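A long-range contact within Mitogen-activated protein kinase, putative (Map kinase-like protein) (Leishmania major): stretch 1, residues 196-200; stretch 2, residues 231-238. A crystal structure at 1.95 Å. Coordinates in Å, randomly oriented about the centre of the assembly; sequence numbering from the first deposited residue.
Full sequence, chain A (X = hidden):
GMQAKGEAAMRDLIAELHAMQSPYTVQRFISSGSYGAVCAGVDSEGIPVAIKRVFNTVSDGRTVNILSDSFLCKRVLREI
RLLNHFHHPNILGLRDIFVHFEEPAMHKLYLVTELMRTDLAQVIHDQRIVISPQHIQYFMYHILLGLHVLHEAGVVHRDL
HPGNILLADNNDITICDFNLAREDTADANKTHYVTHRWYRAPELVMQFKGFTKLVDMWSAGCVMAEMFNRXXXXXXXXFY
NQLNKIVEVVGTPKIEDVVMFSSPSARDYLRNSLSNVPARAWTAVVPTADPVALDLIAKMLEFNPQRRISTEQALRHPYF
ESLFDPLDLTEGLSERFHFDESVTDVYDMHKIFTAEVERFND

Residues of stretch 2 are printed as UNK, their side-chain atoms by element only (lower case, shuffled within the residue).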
# COMPACT_ATOMS: atom_id res chain seq x y z
N HIS A 196 9.25 2.97 2.07
CA HIS A 196 10.64 3.22 2.45
C HIS A 196 11.20 2.04 3.28
O HIS A 196 10.43 1.26 3.89
CB HIS A 196 10.73 4.52 3.29
CG HIS A 196 11.98 5.33 3.12
ND1 HIS A 196 11.95 6.72 3.12
CD2 HIS A 196 13.26 4.92 2.93
CE1 HIS A 196 13.21 7.11 2.99
NE2 HIS A 196 14.04 6.06 2.87
N ARG A 197 12.56 1.93 3.34
CA ARG A 197 13.29 0.99 4.18
C ARG A 197 12.88 1.16 5.69
O ARG A 197 12.85 0.20 6.45
CB ARG A 197 14.82 1.18 3.98
CG ARG A 197 15.33 2.66 3.95
CD ARG A 197 16.83 2.78 3.80
NE ARG A 197 17.35 4.06 4.30
CZ ARG A 197 17.48 5.16 3.56
NH1 ARG A 197 17.15 5.14 2.27
NH2 ARG A 197 17.96 6.28 4.10
N TRP A 198 12.43 2.37 6.07
CA TRP A 198 12.05 2.74 7.44
C TRP A 198 10.83 2.01 8.03
O TRP A 198 10.70 1.97 9.26
CB TRP A 198 11.88 4.26 7.57
CG TRP A 198 13.10 5.10 7.27
CD1 TRP A 198 14.39 4.66 7.07
CD2 TRP A 198 13.16 6.53 7.24
NE1 TRP A 198 15.24 5.73 6.90
CE2 TRP A 198 14.51 6.89 6.97
CE3 TRP A 198 12.19 7.55 7.38
CZ2 TRP A 198 14.92 8.23 6.90
CZ3 TRP A 198 12.60 8.87 7.27
CH2 TRP A 198 13.95 9.21 7.04
N TYR A 199 9.97 1.42 7.17
CA TYR A 199 8.73 0.77 7.62
C TYR A 199 8.75 -0.73 7.44
O TYR A 199 7.72 -1.35 7.62
CB TYR A 199 7.52 1.39 6.86
CG TYR A 199 7.50 2.90 6.98
CD1 TYR A 199 6.77 3.53 7.99
CD2 TYR A 199 8.24 3.70 6.11
CE1 TYR A 199 6.81 4.92 8.14
CE2 TYR A 199 8.30 5.08 6.26
CZ TYR A 199 7.57 5.69 7.27
OH TYR A 199 7.59 7.06 7.40
N ARG A 200 9.90 -1.32 7.05
CA ARG A 200 10.02 -2.75 6.77
C ARG A 200 10.21 -3.54 8.05
O ARG A 200 11.10 -3.24 8.85
CB ARG A 200 11.20 -3.03 5.81
CG ARG A 200 11.08 -2.31 4.47
CD ARG A 200 11.02 -3.25 3.29
NE ARG A 200 11.08 -2.53 2.02
CZ ARG A 200 10.05 -1.92 1.44
NH1 ARG A 200 8.85 -1.93 2.01
NH2 ARG A 200 10.21 -1.27 0.29
N UNK A 231 7.76 12.21 13.44
CA UNK A 231 9.07 11.85 12.91
C UNK A 231 9.08 10.33 12.82
O UNK A 231 8.58 9.67 13.74
c UNK A 231 12.97 12.77 15.45
n UNK A 231 13.97 13.73 15.98
c UNK A 231 10.16 12.36 13.85
c UNK A 231 11.58 12.16 13.36
c UNK A 231 12.56 13.13 14.04
N UNK A 232 9.64 9.76 11.73
CA UNK A 232 9.68 8.30 11.60
C UNK A 232 10.46 7.69 12.75
O UNK A 232 11.39 8.31 13.28
c UNK A 232 10.22 7.86 10.24
N UNK A 233 10.01 6.55 13.18
CA UNK A 233 10.53 5.83 14.33
C UNK A 233 11.93 5.23 14.13
O UNK A 233 12.76 5.35 15.02
c UNK A 233 9.52 4.72 14.71
c UNK A 233 10.00 4.87 17.13
c UNK A 233 8.69 2.95 16.24
c UNK A 233 9.81 3.94 15.96
N UNK A 234 12.16 4.53 13.02
CA UNK A 234 13.40 3.80 12.74
C UNK A 234 14.01 4.28 11.44
O UNK A 234 13.77 3.70 10.36
c UNK A 234 13.11 2.30 12.68
c UNK A 234 11.24 0.99 13.78
c UNK A 234 10.66 0.34 14.89
c UNK A 234 12.46 1.66 13.90
c UNK A 234 13.05 1.74 15.16
c UNK A 234 11.28 0.39 16.12
c UNK A 234 12.45 1.12 16.27
N UNK A 235 14.83 5.32 11.56
CA UNK A 235 15.41 6.04 10.40
C UNK A 235 16.80 5.59 10.06
O UNK A 235 17.72 6.39 10.07
c UNK A 235 15.33 7.57 10.61
n UNK A 235 13.68 9.37 13.78
c UNK A 235 13.89 8.03 10.82
n UNK A 235 14.66 10.20 11.86
n UNK A 235 15.46 10.81 13.93
c UNK A 235 13.73 9.55 10.92
c UNK A 235 14.59 10.13 13.19
N UNK A 236 16.95 4.30 9.75
CA UNK A 236 18.26 3.74 9.44
C UNK A 236 18.66 3.98 8.00
O UNK A 236 17.84 4.38 7.18
N UNK A 237 19.90 3.68 7.68
CA UNK A 237 20.41 3.86 6.31
C UNK A 237 21.08 2.61 5.77
O UNK A 237 21.57 2.62 4.64
o UNK A 237 22.55 4.72 7.06
c UNK A 237 21.40 5.02 6.28
N UNK A 238 21.21 1.56 6.60
CA UNK A 238 21.89 0.33 6.18
C UNK A 238 21.19 -0.83 6.81
O UNK A 238 20.43 -0.65 7.77
o UNK A 238 23.54 0.08 8.02
c UNK A 238 23.42 0.26 6.60
c UNK A 238 24.26 1.47 6.14
O HOH W 1 10.02 3.91 11.02

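Position 231 carries four carbons in a row ending in one nitrogen. Its CA-to-CB bond points away from stretch 1, which it does not touch, so its identity rests on composition alone: an unbranched chain with a terminal amine is Lys231.

Position 232 has a single side-chain carbon, directed toward stretch 1. This CB lies 3.5 Å from Trp198 CE3 and 4.0 Å from Tyr199 OH, packing against the indole with no further atoms beyond it. One carbon defines Ala232.

Position 233 shows four carbons forked at the second; the CA-to-CB bond points sideways, and no contact with stretch 1 is made. The fork beyond CB gives Leu233, with chi1 in t and chi2 in p.

Position 234 holds one carbon followed by a ring of six carbons. The end of this side chain leads away, and the backbone makes the closest approach: its O sits 3.4 Å from Trp198 CB and 3.5 Å from Trp198 CA, the latter a CA-H...O contact with an angle of 126° at the hydrogen. The unsubstituted ring identifies Phe234.

Position 235 has three carbons, a nitrogen, and a carbon bearing two more nitrogens, the signature of a guanidinium. Its CB lies 3.8 Å from Trp198 CE2, while its CA stands 3.6 Å from the centroid of the Trp198 five-membered ring, 12° off the normal, a CH-pi contact over the indole face. This is Arg235; its NH1 turns back to donate to Ala232 O at 2.6 Å, bracing the loop.

Position 236 has no side-chain atoms; its backbone O lies 2.9 Å from both Arg197 NE and Trp198 NE1. The absence of a CB identifies Gly236.

Position 237 has one carbon and one oxygen. The carbon, CB, is 4.3 Å from Arg197 NH2, although the CA-to-CB bond points away; the short hydroxyl side chain is Ser237.

Position 238 has a carbon carrying one oxygen and one carbon, the branching of Thr238. It lies out of contact with stretch 1, at the N-cap of a helix.

The contact centres on Trp198, whose indole packs against the backbone of 234 to 236 and against Ala232 CB. Gly236 O accepts two hydrogen bonds: from Trp198 NE1 at 139°, and from Arg197 NE at a nearly linear 170°. The carbonyl lies near the planes of both donor groups, at their edges, while Arg235 CA lies over a face of the indole. A water adds a bridge, donating to Trp198 O at 2.7 Å and accepting from Phe234 N at 3.0 Å. The two stretches bury 333 Å² between them, both sides summed.

Stretch 2 231-238: KALFRGST
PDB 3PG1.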